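Local structure of type III effector HopA1 (Pseudomonas syringae pv. tomato str. DC3000, 4RSX) at residues S203-I208 against N251-N256; K109-L114 against V159-G164; R128-L133 against E174-M179; G117-Y122 against A186-T191. The protein is a type III effector, probably injected into plant cells, represented here by its C-terminal alpha/beta part. All coordinates share one frame; numbering follows the deposited sequence.

Contact 1: S203-I208 against N251-N256; sequences SYAESI and NPALRN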
loop_
_atom_site.group_PDB
_atom_site.type_symbol
_atom_site.label_atom_id
_atom_site.label_comp_id
_atom_site.label_asym_id
_atom_site.label_seq_id
_atom_site.Cartn_x
_atom_site.Cartn_y
_atom_site.Cartn_z
ATOM N N SER A 203 -6.491 -4.888 2.324
ATOM C CA SER A 203 -5.430 -5.885 2.183
ATOM C C SER A 203 -4.226 -5.551 3.069
ATOM O O SER A 203 -3.822 -4.382 3.192
ATOM C CB SER A 203 -4.989 -5.994 0.719
ATOM O OG SER A 203 -6.109 -6.037 -0.151
ATOM N N TYR A 204 -3.640 -6.586 3.664
ATOM C CA TYR A 204 -2.589 -6.397 4.642
ATOM C C TYR A 204 -1.299 -7.114 4.263
ATOM O O TYR A 204 -1.318 -8.218 3.707
ATOM C CB TYR A 204 -3.083 -6.905 5.986
ATOM C CG TYR A 204 -2.069 -6.802 7.089
ATOM C CD1 TYR A 204 -1.846 -5.601 7.735
ATOM C CD2 TYR A 204 -1.339 -7.911 7.494
ATOM C CE1 TYR A 204 -0.922 -5.504 8.765
ATOM C CE2 TYR A 204 -0.410 -7.820 8.516
ATOM C CZ TYR A 204 -0.213 -6.611 9.147
ATOM O OH TYR A 204 0.708 -6.503 10.167
ATOM N N ALA A 205 -0.173 -6.491 4.579
ATOM C CA ALA A 205 1.131 -7.131 4.377
ATOM C C ALA A 205 2.143 -6.468 5.288
ATOM O O ALA A 205 1.955 -5.314 5.703
ATOM C CB ALA A 205 1.566 -7.035 2.912
ATOM N N GLU A 206 3.222 -7.188 5.594
ATOM C CA GLU A 206 4.217 -6.692 6.537
ATOM C C GLU A 206 5.553 -6.432 5.865
ATOM O O GLU A 206 5.936 -7.127 4.919
ATOM C CB GLU A 206 4.379 -7.676 7.700
ATOM C CG GLU A 206 3.098 -7.876 8.490
ATOM C CD GLU A 206 3.261 -8.774 9.721
ATOM O OE1 GLU A 206 4.220 -9.575 9.784
ATOM O OE2 GLU A 206 2.414 -8.678 10.635
ATOM N N SER A 207 6.259 -5.418 6.339
ATOM C CA SER A 207 7.588 -5.135 5.824
ATOM C C SER A 207 8.576 -5.330 6.970
ATOM O O SER A 207 8.205 -5.214 8.146
ATOM C CB SER A 207 7.652 -3.725 5.246
ATOM O OG SER A 207 7.330 -2.772 6.233
ATOM N N ILE A 208 9.817 -5.673 6.642
ATOM C CA ILE A 208 10.798 -5.984 7.681
ATOM C C ILE A 208 12.051 -5.154 7.542
ATOM O O ILE A 208 12.308 -4.587 6.472
ATOM C CB ILE A 208 11.232 -7.472 7.648
ATOM C CG1 ILE A 208 11.769 -7.856 6.270
ATOM C CG2 ILE A 208 10.087 -8.376 7.999
ATOM C CD1 ILE A 208 11.851 -9.365 6.078
ATOM N N ASN A 251 2.662 -17.887 4.997
ATOM C CA ASN A 251 1.902 -16.679 4.684
ATOM C C ASN A 251 2.858 -15.559 4.263
ATOM O O ASN A 251 3.364 -14.812 5.114
ATOM C CB ASN A 251 1.033 -16.257 5.884
ATOM C CG ASN A 251 0.081 -15.120 5.552
ATOM O OD1 ASN A 251 0.286 -14.379 4.581
ATOM N ND2 ASN A 251 -0.966 -14.966 6.367
ATOM N N PRO A 252 3.098 -15.435 2.946
ATOM C CA PRO A 252 4.061 -14.479 2.382
ATOM C C PRO A 252 3.710 -13.034 2.729
ATOM O O PRO A 252 4.532 -12.138 2.547
ATOM C CB PRO A 252 3.923 -14.692 0.871
ATOM C CG PRO A 252 2.530 -15.274 0.692
ATOM C CD PRO A 252 2.329 -16.137 1.900
ATOM N N ALA A 253 2.506 -12.798 3.229
ATOM C CA ALA A 253 2.159 -11.448 3.674
ATOM C C ALA A 253 2.850 -11.083 4.995
ATOM O O ALA A 253 2.984 -9.899 5.318
ATOM C CB ALA A 253 0.647 -11.289 3.806
ATOM N N LEU A 254 3.287 -12.086 5.759
ATOM C CA LEU A 254 3.766 -11.827 7.130
ATOM C C LEU A 254 5.277 -12.006 7.341
ATOM O O LEU A 254 5.939 -12.737 6.592
ATOM C CB LEU A 254 3.013 -12.709 8.134
ATOM C CG LEU A 254 1.488 -12.770 8.004
ATOM C CD1 LEU A 254 0.918 -13.809 8.978
ATOM C CD2 LEU A 254 0.857 -11.391 8.244
ATOM N N ARG A 255 5.805 -11.336 8.366
ATOM C CA ARG A 255 7.154 -11.599 8.877
ATOM C C ARG A 255 7.219 -13.024 9.358
ATOM O O ARG A 255 6.221 -13.549 9.861
ATOM C CB ARG A 255 7.415 -10.809 10.154
ATOM C CG ARG A 255 7.751 -9.376 10.012
ATOM C CD ARG A 255 8.124 -8.811 11.388
ATOM N NE ARG A 255 6.960 -8.766 12.273
ATOM C CZ ARG A 255 5.962 -7.899 12.117
ATOM N NH1 ARG A 255 6.000 -7.028 11.111
ATOM N NH2 ARG A 255 4.918 -7.898 12.949
ATOM N N ASN A 256 8.403 -13.622 9.277
ATOM C CA ASN A 256 8.636 -14.921 9.898
ATOM C C ASN A 256 8.528 -14.868 11.424
ATOM O O ASN A 256 9.067 -13.963 12.058
ATOM C CB ASN A 256 10.001 -15.478 9.504
ATOM C CG ASN A 256 10.202 -16.899 9.995
ATOM O OD1 ASN A 256 9.884 -17.857 9.292
ATOM N ND2 ASN A 256 10.713 -17.042 11.218
#

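Contact 2: K109-L114 against V159-G164; sequences KNQGRL and VLYING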
loop_
_atom_site.group_PDB
_atom_site.type_symbol
_atom_site.label_atom_id
_atom_site.label_comp_id
_atom_site.label_asym_id
_atom_site.label_seq_id
_atom_site.Cartn_x
_atom_site.Cartn_y
_atom_site.Cartn_z
ATOM N N LYS A 109 11.023 -0.932 12.940
ATOM C CA LYS A 109 11.718 -1.524 11.811
ATOM C C LYS A 109 10.831 -2.529 11.082
ATOM O O LYS A 109 11.005 -2.762 9.896
ATOM C CB LYS A 109 13.006 -2.194 12.285
ATOM C CG LYS A 109 13.831 -1.284 13.181
ATOM C CD LYS A 109 15.211 -1.005 12.612
ATOM C CE LYS A 109 16.312 -1.618 13.500
ATOM N NZ LYS A 109 16.294 -1.114 14.912
ATOM N N ASN A 110 9.886 -3.127 11.801
ATOM C CA ASN A 110 8.893 -4.002 11.187
ATOM C C ASN A 110 7.503 -3.392 11.244
ATOM O O ASN A 110 6.934 -3.251 12.324
ATOM C CB ASN A 110 8.845 -5.337 11.914
ATOM C CG ASN A 110 10.175 -6.028 11.938
ATOM O OD1 ASN A 110 10.987 -5.888 11.016
ATOM N ND2 ASN A 110 10.418 -6.779 13.006
ATOM N N GLN A 111 6.939 -3.049 10.096
ATOM C CA GLN A 111 5.636 -2.405 10.098
ATOM C C GLN A 111 4.595 -3.219 9.371
ATOM O O GLN A 111 4.919 -3.986 8.462
ATOM C CB GLN A 111 5.719 -1.012 9.464
ATOM C CG GLN A 111 6.135 0.105 10.416
ATOM C CD GLN A 111 5.775 1.482 9.860
ATOM O OE1 GLN A 111 5.878 1.719 8.655
ATOM N NE2 GLN A 111 5.322 2.382 10.732
ATOM N N GLY A 112 3.339 -3.039 9.768
ATOM C CA GLY A 112 2.214 -3.505 8.973
ATOM C C GLY A 112 1.734 -2.424 8.007
ATOM O O GLY A 112 1.802 -1.228 8.327
ATOM N N ARG A 113 1.265 -2.841 6.827
ATOM C CA ARG A 113 0.765 -1.904 5.822
ATOM C C ARG A 113 -0.649 -2.312 5.453
ATOM O O ARG A 113 -0.879 -3.431 4.984
ATOM C CB ARG A 113 1.617 -1.933 4.548
ATOM C CG ARG A 113 3.097 -2.240 4.750
ATOM C CD ARG A 113 3.818 -1.007 5.257
ATOM N NE ARG A 113 5.272 -1.007 5.034
ATOM C CZ ARG A 113 5.861 -0.863 3.844
ATOM N NH1 ARG A 113 5.129 -0.748 2.742
ATOM N NH2 ARG A 113 7.186 -0.850 3.749
ATOM N N LEU A 114 -1.594 -1.408 5.660
ATOM C CA LEU A 114 -2.984 -1.663 5.313
ATOM C C LEU A 114 -3.282 -0.984 3.988
ATOM O O LEU A 114 -3.225 0.239 3.891
ATOM C CB LEU A 114 -3.915 -1.123 6.409
ATOM C CG LEU A 114 -5.413 -1.395 6.239
ATOM C CD1 LEU A 114 -5.666 -2.872 5.972
ATOM C CD2 LEU A 114 -6.171 -0.937 7.481
ATOM N N VAL A 159 -2.667 3.776 1.423
ATOM C CA VAL A 159 -1.992 2.884 2.361
ATOM C C VAL A 159 -1.819 3.550 3.744
ATOM O O VAL A 159 -1.456 4.737 3.837
ATOM C CB VAL A 159 -0.585 2.419 1.836
ATOM C CG1 VAL A 159 0.003 1.347 2.761
ATOM C CG2 VAL A 159 -0.639 1.881 0.387
ATOM N N LEU A 160 -2.093 2.793 4.807
ATOM C CA LEU A 160 -1.769 3.219 6.170
ATOM C C LEU A 160 -0.565 2.417 6.679
ATOM O O LEU A 160 -0.521 1.185 6.525
ATOM C CB LEU A 160 -2.967 3.022 7.101
ATOM C CG LEU A 160 -4.177 3.927 6.844
ATOM C CD1 LEU A 160 -5.352 3.517 7.718
ATOM C CD2 LEU A 160 -3.813 5.364 7.115
ATOM N N TYR A 161 0.415 3.106 7.268
ATOM C CA TYR A 161 1.618 2.446 7.783
ATOM C C TYR A 161 1.511 2.355 9.289
ATOM O O TYR A 161 1.365 3.375 9.976
ATOM C CB TYR A 161 2.882 3.198 7.361
ATOM C CG TYR A 161 3.015 3.262 5.868
ATOM C CD1 TYR A 161 3.793 2.347 5.183
ATOM C CD2 TYR A 161 2.314 4.213 5.129
ATOM C CE1 TYR A 161 3.894 2.386 3.797
ATOM C CE2 TYR A 161 2.408 4.263 3.761
ATOM C CZ TYR A 161 3.202 3.346 3.097
ATOM O OH TYR A 161 3.297 3.392 1.726
ATOM N N ILE A 162 1.585 1.123 9.789
ATOM C CA ILE A 162 1.158 0.796 11.147
ATOM C C ILE A 162 2.247 0.116 11.981
ATOM O O ILE A 162 2.843 -0.879 11.548
ATOM C CB ILE A 162 -0.053 -0.152 11.104
ATOM C CG1 ILE A 162 -1.207 0.494 10.327
ATOM C CG2 ILE A 162 -0.501 -0.529 12.512
ATOM C CD1 ILE A 162 -2.353 -0.465 10.012
ATOM N N ASN A 163 2.506 0.642 13.174
ATOM C CA ASN A 163 3.353 -0.070 14.125
ATOM C C ASN A 163 2.469 -1.085 14.837
ATOM O O ASN A 163 1.723 -0.723 15.740
ATOM C CB ASN A 163 3.964 0.899 15.140
ATOM C CG ASN A 163 4.975 1.834 14.517
ATOM O OD1 ASN A 163 5.610 1.500 13.506
ATOM N ND2 ASN A 163 5.147 3.011 15.122
ATOM N N GLY A 164 2.508 -2.342 14.414
ATOM C CA GLY A 164 1.587 -3.317 14.969
ATOM C C GLY A 164 1.417 -4.505 14.048
ATOM O O GLY A 164 1.969 -4.512 12.942
#

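Contact 3: R128-L133 against E174-M179; sequences RAMATL and EKLKQM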
loop_
_atom_site.group_PDB
_atom_site.type_symbol
_atom_site.label_atom_id
_atom_site.label_comp_id
_atom_site.label_asym_id
_atom_site.label_seq_id
_atom_site.Cartn_x
_atom_site.Cartn_y
_atom_site.Cartn_z
ATOM N N ARG A 128 -10.275 11.734 3.983
ATOM C CA ARG A 128 -10.768 12.368 5.199
ATOM C C ARG A 128 -10.778 11.390 6.365
ATOM O O ARG A 128 -10.341 11.721 7.465
ATOM C CB ARG A 128 -12.195 12.888 4.979
ATOM C CG ARG A 128 -12.309 14.039 3.982
ATOM C CD ARG A 128 -13.672 14.735 4.109
ATOM N NE ARG A 128 -13.931 15.618 2.975
ATOM C CZ ARG A 128 -13.841 16.947 3.021
ATOM N NH1 ARG A 128 -13.509 17.554 4.159
ATOM N NH2 ARG A 128 -14.090 17.669 1.930
ATOM N N ALA A 129 -11.313 10.194 6.126
ATOM C CA ALA A 129 -11.352 9.169 7.156
ATOM C C ALA A 129 -9.938 8.764 7.585
ATOM O O ALA A 129 -9.695 8.507 8.764
ATOM C CB ALA A 129 -12.141 7.960 6.676
ATOM N N MET A 130 -9.008 8.697 6.632
ATOM C CA MET A 130 -7.626 8.336 6.955
ATOM C C MET A 130 -6.994 9.391 7.858
ATOM O O MET A 130 -6.328 9.056 8.838
ATOM C CB MET A 130 -6.792 8.145 5.680
ATOM C CG MET A 130 -7.136 6.864 4.928
ATOM S SD MET A 130 -6.357 6.792 3.297
ATOM C CE MET A 130 -4.645 6.597 3.804
ATOM N N ALA A 131 -7.215 10.663 7.533
ATOM C CA ALA A 131 -6.682 11.757 8.348
ATOM C C ALA A 131 -7.231 11.718 9.785
ATOM O O ALA A 131 -6.482 11.884 10.761
ATOM C CB ALA A 131 -6.973 13.102 7.695
ATOM N N THR A 132 -8.533 11.494 9.916
ATOM C CA THR A 132 -9.137 11.402 11.240
ATOM C C THR A 132 -8.502 10.238 12.017
ATOM O O THR A 132 -8.072 10.396 13.166
ATOM C CB THR A 132 -10.655 11.204 11.139
ATOM O OG1 THR A 132 -11.215 12.272 10.369
ATOM C CG2 THR A 132 -11.304 11.179 12.525
ATOM N N LEU A 133 -8.423 9.083 11.371
ATOM C CA LEU A 133 -7.911 7.876 12.010
ATOM C C LEU A 133 -6.451 8.087 12.424
ATOM O O LEU A 133 -6.056 7.729 13.541
ATOM C CB LEU A 133 -8.068 6.676 11.070
ATOM C CG LEU A 133 -8.001 5.279 11.699
ATOM C CD1 LEU A 133 -9.042 5.137 12.810
ATOM C CD2 LEU A 133 -8.179 4.166 10.650
ATOM N N GLU A 174 -11.606 -2.246 10.343
ATOM C CA GLU A 174 -13.036 -2.261 10.648
ATOM C C GLU A 174 -13.463 -0.872 11.135
ATOM O O GLU A 174 -14.532 -0.375 10.772
ATOM C CB GLU A 174 -13.407 -3.403 11.627
ATOM C CG GLU A 174 -12.981 -3.193 13.083
ATOM C CD GLU A 174 -12.912 -4.494 13.925
ATOM O OE1 GLU A 174 -12.647 -5.586 13.354
ATOM O OE2 GLU A 174 -13.104 -4.408 15.168
ATOM N N LYS A 175 -12.594 -0.229 11.908
ATOM C CA LYS A 175 -12.826 1.135 12.358
ATOM C C LYS A 175 -12.943 2.105 11.173
ATOM O O LYS A 175 -13.876 2.912 11.105
ATOM C CB LYS A 175 -11.706 1.566 13.315
ATOM C CG LYS A 175 -11.780 3.018 13.787
ATOM C CD LYS A 175 -12.916 3.238 14.769
ATOM C CE LYS A 175 -13.703 4.484 14.399
ATOM N NZ LYS A 175 -15.162 4.306 14.678
ATOM N N LEU A 176 -11.999 2.018 10.239
ATOM C CA LEU A 176 -12.019 2.870 9.053
ATOM C C LEU A 176 -13.338 2.712 8.289
ATOM O O LEU A 176 -13.969 3.703 7.918
ATOM C CB LEU A 176 -10.808 2.562 8.157
ATOM C CG LEU A 176 -10.614 3.248 6.803
ATOM C CD1 LEU A 176 -10.519 4.764 6.944
ATOM C CD2 LEU A 176 -9.351 2.720 6.148
ATOM N N LYS A 177 -13.772 1.471 8.090
ATOM C CA LYS A 177 -15.003 1.215 7.357
ATOM C C LYS A 177 -16.235 1.786 8.054
ATOM O O LYS A 177 -17.072 2.416 7.405
ATOM C CB LYS A 177 -15.184 -0.289 7.087
ATOM C CG LYS A 177 -14.447 -0.792 5.844
ATOM C CD LYS A 177 -14.836 -2.228 5.466
ATOM C CE LYS A 177 -14.300 -2.559 4.084
ATOM N NZ LYS A 177 -14.368 -4.010 3.706
ATOM N N GLN A 178 -16.352 1.576 9.365
ATOM C CA GLN A 178 -17.546 2.031 10.081
ATOM C C GLN A 178 -17.625 3.557 10.244
ATOM O O GLN A 178 -18.718 4.113 10.345
ATOM C CB GLN A 178 -17.723 1.301 11.423
ATOM C CG GLN A 178 -16.520 1.351 12.353
ATOM C CD GLN A 178 -16.786 0.678 13.698
ATOM O OE1 GLN A 178 -17.665 1.107 14.451
ATOM N NE2 GLN A 178 -16.022 -0.378 14.007
ATOM N N MET A 179 -16.473 4.227 10.225
ATOM C CA MET A 179 -16.403 5.677 10.424
ATOM C C MET A 179 -16.371 6.496 9.119
ATOM O O MET A 179 -16.643 7.698 9.142
ATOM C CB MET A 179 -15.148 6.025 11.221
ATOM C CG MET A 179 -13.999 6.469 10.320
ATOM S SD MET A 179 -12.362 6.177 10.990
ATOM C CE MET A 179 -12.098 7.651 11.981
#

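Contact 4: G117-Y122 against A186-T191; sequences GVQPQY and AFVEHT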
loop_
_atom_site.group_PDB
_atom_site.type_symbol
_atom_site.label_atom_id
_atom_site.label_comp_id
_atom_site.label_asym_id
_atom_site.label_seq_id
_atom_site.Cartn_x
_atom_site.Cartn_y
_atom_site.Cartn_z
ATOM N N GLY A 117 -8.795 -0.118 -0.879
ATOM C CA GLY A 117 -9.270 0.020 -2.243
ATOM C C GLY A 117 -10.720 0.452 -2.285
ATOM O O GLY A 117 -11.603 -0.303 -1.880
ATOM N N VAL A 118 -10.962 1.680 -2.741
ATOM C CA VAL A 118 -12.329 2.165 -2.955
ATOM C C VAL A 118 -12.486 2.670 -4.377
ATOM O O VAL A 118 -11.492 2.946 -5.069
ATOM C CB VAL A 118 -12.723 3.318 -1.995
ATOM C CG1 VAL A 118 -12.748 2.850 -0.559
ATOM C CG2 VAL A 118 -11.787 4.538 -2.170
ATOM N N GLN A 119 -13.734 2.786 -4.819
ATOM C CA GLN A 119 -14.004 3.397 -6.106
ATOM C C GLN A 119 -13.590 4.864 -6.015
ATOM O O GLN A 119 -13.851 5.525 -5.009
ATOM C CB GLN A 119 -15.477 3.229 -6.481
ATOM C CG GLN A 119 -15.851 1.773 -6.750
ATOM C CD GLN A 119 -17.263 1.604 -7.292
ATOM O OE1 GLN A 119 -17.923 0.588 -7.042
ATOM N NE2 GLN A 119 -17.726 2.586 -8.055
ATOM N N PRO A 120 -12.909 5.360 -7.061
ATOM C CA PRO A 120 -12.220 6.659 -7.118
ATOM C C PRO A 120 -13.142 7.809 -6.757
ATOM O O PRO A 120 -12.683 8.840 -6.257
ATOM C CB PRO A 120 -11.817 6.776 -8.595
ATOM C CG PRO A 120 -11.742 5.375 -9.087
ATOM C CD PRO A 120 -12.831 4.637 -8.347
ATOM N N GLN A 121 -14.436 7.626 -6.999
ATOM C CA GLN A 121 -15.447 8.608 -6.609
ATOM C C GLN A 121 -15.506 8.772 -5.092
ATOM O O GLN A 121 -16.058 9.753 -4.587
ATOM C CB GLN A 121 -16.827 8.208 -7.160
ATOM C CG GLN A 121 -16.939 8.171 -8.695
ATOM C CD GLN A 121 -16.218 6.982 -9.341
ATOM O OE1 GLN A 121 -15.928 5.975 -8.685
ATOM N NE2 GLN A 121 -15.911 7.107 -10.633
ATOM N N TYR A 122 -14.945 7.811 -4.357
ATOM C CA TYR A 122 -14.927 7.908 -2.898
ATOM C C TYR A 122 -13.554 8.213 -2.316
ATOM O O TYR A 122 -13.390 8.203 -1.102
ATOM C CB TYR A 122 -15.509 6.640 -2.273
ATOM C CG TYR A 122 -17.003 6.598 -2.404
ATOM C CD1 TYR A 122 -17.818 7.298 -1.514
ATOM C CD2 TYR A 122 -17.604 5.906 -3.437
ATOM C CE1 TYR A 122 -19.194 7.287 -1.643
ATOM C CE2 TYR A 122 -18.980 5.880 -3.568
ATOM C CZ TYR A 122 -19.766 6.573 -2.672
ATOM O OH TYR A 122 -21.135 6.554 -2.814
ATOM N N ALA A 186 -18.981 0.188 -2.171
ATOM C CA ALA A 186 -18.053 1.052 -2.895
ATOM C C ALA A 186 -16.588 0.669 -2.672
ATOM O O ALA A 186 -15.687 1.235 -3.311
ATOM C CB ALA A 186 -18.292 2.524 -2.554
ATOM N N PHE A 187 -16.346 -0.272 -1.760
ATOM C CA PHE A 187 -15.010 -0.840 -1.610
ATOM C C PHE A 187 -14.758 -1.806 -2.762
ATOM O O PHE A 187 -15.683 -2.469 -3.245
ATOM C CB PHE A 187 -14.858 -1.516 -0.245
ATOM C CG PHE A 187 -14.758 -0.534 0.895
ATOM C CD1 PHE A 187 -15.899 0.053 1.430
ATOM C CD2 PHE A 187 -13.515 -0.174 1.416
ATOM C CE1 PHE A 187 -15.812 0.975 2.473
ATOM C CE2 PHE A 187 -13.418 0.742 2.460
ATOM C CZ PHE A 187 -14.573 1.320 2.988
ATOM N N VAL A 188 -13.515 -1.860 -3.226
ATOM C CA VAL A 188 -13.182 -2.596 -4.440
ATOM C C VAL A 188 -12.659 -3.993 -4.111
ATOM O O VAL A 188 -11.692 -4.130 -3.359
ATOM C CB VAL A 188 -12.109 -1.830 -5.242
ATOM C CG1 VAL A 188 -11.590 -2.669 -6.413
ATOM C CG2 VAL A 188 -12.668 -0.496 -5.736
ATOM N N GLU A 189 -13.289 -5.031 -4.660
ATOM C CA GLU A 189 -12.788 -6.390 -4.452
ATOM C C GLU A 189 -11.500 -6.611 -5.231
ATOM O O GLU A 189 -11.532 -6.923 -6.428
ATOM C CB GLU A 189 -13.809 -7.436 -4.889
ATOM C CG GLU A 189 -13.374 -8.859 -4.528
ATOM C CD GLU A 189 -13.171 -9.029 -3.029
ATOM O OE1 GLU A 189 -12.015 -9.213 -2.577
ATOM O OE2 GLU A 189 -14.177 -8.978 -2.289
ATOM N N HIS A 190 -10.361 -6.444 -4.566
ATOM C CA HIS A 190 -9.079 -6.744 -5.204
ATOM C C HIS A 190 -8.016 -6.903 -4.146
ATOM O O HIS A 190 -7.920 -6.081 -3.233
ATOM C CB HIS A 190 -8.685 -5.641 -6.189
ATOM C CG HIS A 190 -7.308 -5.793 -6.745
ATOM N ND1 HIS A 190 -6.188 -5.277 -6.118
ATOM C CD2 HIS A 190 -6.855 -6.408 -7.867
ATOM C CE1 HIS A 190 -5.115 -5.568 -6.829
ATOM N NE2 HIS A 190 -5.488 -6.249 -7.895
ATOM N N THR A 191 -7.226 -7.964 -4.254
ATOM C CA THR A 191 -6.142 -8.195 -3.314
ATOM C C THR A 191 -4.859 -8.292 -4.102
ATOM O O THR A 191 -4.725 -9.166 -4.950
ATOM C CB THR A 191 -6.336 -9.500 -2.524
ATOM O OG1 THR A 191 -7.638 -9.505 -1.923
ATOM C CG2 THR A 191 -5.261 -9.635 -1.422
HETATM O O HOH W 1 -16.615 -1.660 -5.686
#

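Contact 1: S203-I208 against N251-N256
Glu206 and Arg255 meet because each puts CG anti to its own carbonyl carbon (chi1 -61° and -79°), after which the glutamate runs out extended while the arginine bends at chi3. The two chains cross at about a right angle, and their flat ends stack, carboxylate on guanidinium, with planes 10° apart. Glu206 OE1 sits over the centre of the guanidinium, 3.4 Å from Arg255 NH1; it lies well off the guanidinium plane, leaving an electrostatic pairing without a hydrogen bond from that group. The same OE1 takes a nearly straight hydrogen bond from Arg255 N at 2.8 Å, which comes to its anti side, tilted out of the carboxylate plane. Glu206 OE2 uses its anti lone pair toward Tyr204 OH, which fixes the rotation of the carboxylate. Beyond the pairing of Tyr204 with Gln196 on strand 196-199, the C-terminal tail takes over beside strand 202-207. It passes through a type I beta turn from Asn251 to Leu254, with an Asx turn inside it from Ala253 N to Asn251 OD1. That turn presents Ala253 O to Glu206 N, 2.7 Å away. Leu254 CD2 lies in the plane of the Tyr204 ring, 3.8 Å from CE2, and the Ile208 and Arg255 side chains pass in opposite directions, CG2 against Arg255 CG and CD. Arg219 donates both to Glu206 O and to Pro252 O, spanning strand and tail.

Contact 2: K109-L114 against V159-G164
Arg113 lies across Tyr161 on one face of the sheet, and its chain can be followed outward. Arg113 CB starts beside the methyl CG1 of Val159, 4.1 Å off. The bend at chi2 (-78°) then swings the chain over to the tyrosine, where CD comes within 3.4 Å of Tyr161 CD1. NE continues past the same ring atom and has a weak hydrogen bond to Ser207 OG on the next strand. CZ stands at the ring edge in its plane, with Tyr161 CE1 over one face of the guanidinium, and NH1 ends 3.5 Å from Tyr161 CE1. Guanidinium and ring planes are 52° apart, a tilted approach and not a flat stack. Beneath these side chains strands 111-116 and 158-162 run antiparallel in the middle of a seven-stranded antiparallel sheet. Gly112 with Ile162 and Leu114 with Leu160 are hydrogen-bonded pairs, flanking the non-hydrogen-bonded pair of Arg113 with Tyr161. On the other face, Leu114 CB touches Ile162 CD1 at 4.0 Å, and Leu160 reaches on to helix 123-136. Farther along, Gln111 NE2 donates to Asn163 OD1 at 2.9 Å, from above the asparagine carbonyl plane; Asp108 N also donates to that oxygen. Gln111 NE2 also bonds Thr141 OG1, on strand 140-146.

Contact 3: R128-L133 against E174-M179
Ala129 offers the low point of its helix, and Leu176 fills it: CD1 of the leucine comes down to 3.6 Å from Ala129 CB. The leucine reaches there because its CG stands anti to the backbone N (chi1 176°), which carries the branch toward the first helix. In return Leu133 is the bump of the first helix. It enters the hollow between Lys175, Leu176 and Met179, CD1 resting against Lys175 CG at 3.6 Å and CD2 against Leu176 CB at 4.0 Å. Met179 closes that hollow with its sulfur, SD lying 3.9 Å from Leu133 CD1. Its chain is bent at chi3 (-86°), and the terminal CE runs on to Thr132, where it meets CG2 at 3.7 Å at the less buried margin of the contact. These two helices, 123-136 and 166-180, lie on the same face of the antiparallel sheet, each following one of its central strands in the chain, as in a layered alpha/beta fold. Their short segments cross with an angle of 126° between directions and approach to 9.9 Å at the axes, and the interface is built from aliphatic groups and a thioether. Thr132 also turns its hydroxyl back onto its own helix, OG1 donating to Arg128 O, which accepts Thr132 N from the opposite face of its plane. Met130 brushes Leu176 but points mainly down to the sheet, touching Ala158 and Val145, and Leu133 likewise reaches Ile140.

Contact 4: G117-Y122 against A186-T191
Val118 and Phe187 run out together from the bridged backbones, with the valine methyl CG1 over one face of the ring. CG1 is anti to the carbonyl carbon of Val118 (chi1 -65°), and it stands 4.0 Å from the ring centroid, 25° off the normal, a CH-pi contact offset toward the CD2 and CE2 side. The ring also makes a cation-pi contact with Lys177 of helix 166-180. Val188 turns the other way, toward the first segment: CG1 is anti to its backbone N (chi1 172°), which leaves CG2 to lean on the peptide that joins Val118 to Gln119, 3.5 Å from Val118 C. Gln119, extended beyond CG, passes Val188 at a slant, its CG 3.5 Å from Ala186 O. A water lies within hydrogen-bonding distance of both Gln119 OE1 and Phe187 O and bridges them, linking the side chain to the facing backbone. Farther along, Tyr122 sets CD2 and CE2 about equally close, 3.6 Å, to Ala186 CB, the ring meeting the methyl obliquely. Two backbone bonds flank Val118: Val188 N to Gly117 O, nearly straight, and Gln119 N to Ala186 O at 2.9 Å. Together they make a single beta bridge, Val118 with Phe187, between two connecting loops, one leading from a central strand into helix 123-136, where Tyr122 holds the N-cap position, the other following helix 166-180.

From the N terminus, strand 111-116 comes first, and contact 2 pairs it with strand 158-162 after a loop that holds helix 123-136 and strand 140-146. Contact 3 opens on that helix and closes on helix 166-180, crossing contact 2; it ties together two helices packed on the sheet, and Met130 and Leu133 of the first rest on Leu160 of contact 2. Contact 4, running from 117-122 to 186-191, also crosses contact 2 but encloses contact 3, to which it is tied by Lys177 on Phe187. Contact 1 opens only after all these have closed: strand 202-207, bonded to strand 111-116 of contact 2, receives the C-terminal tail.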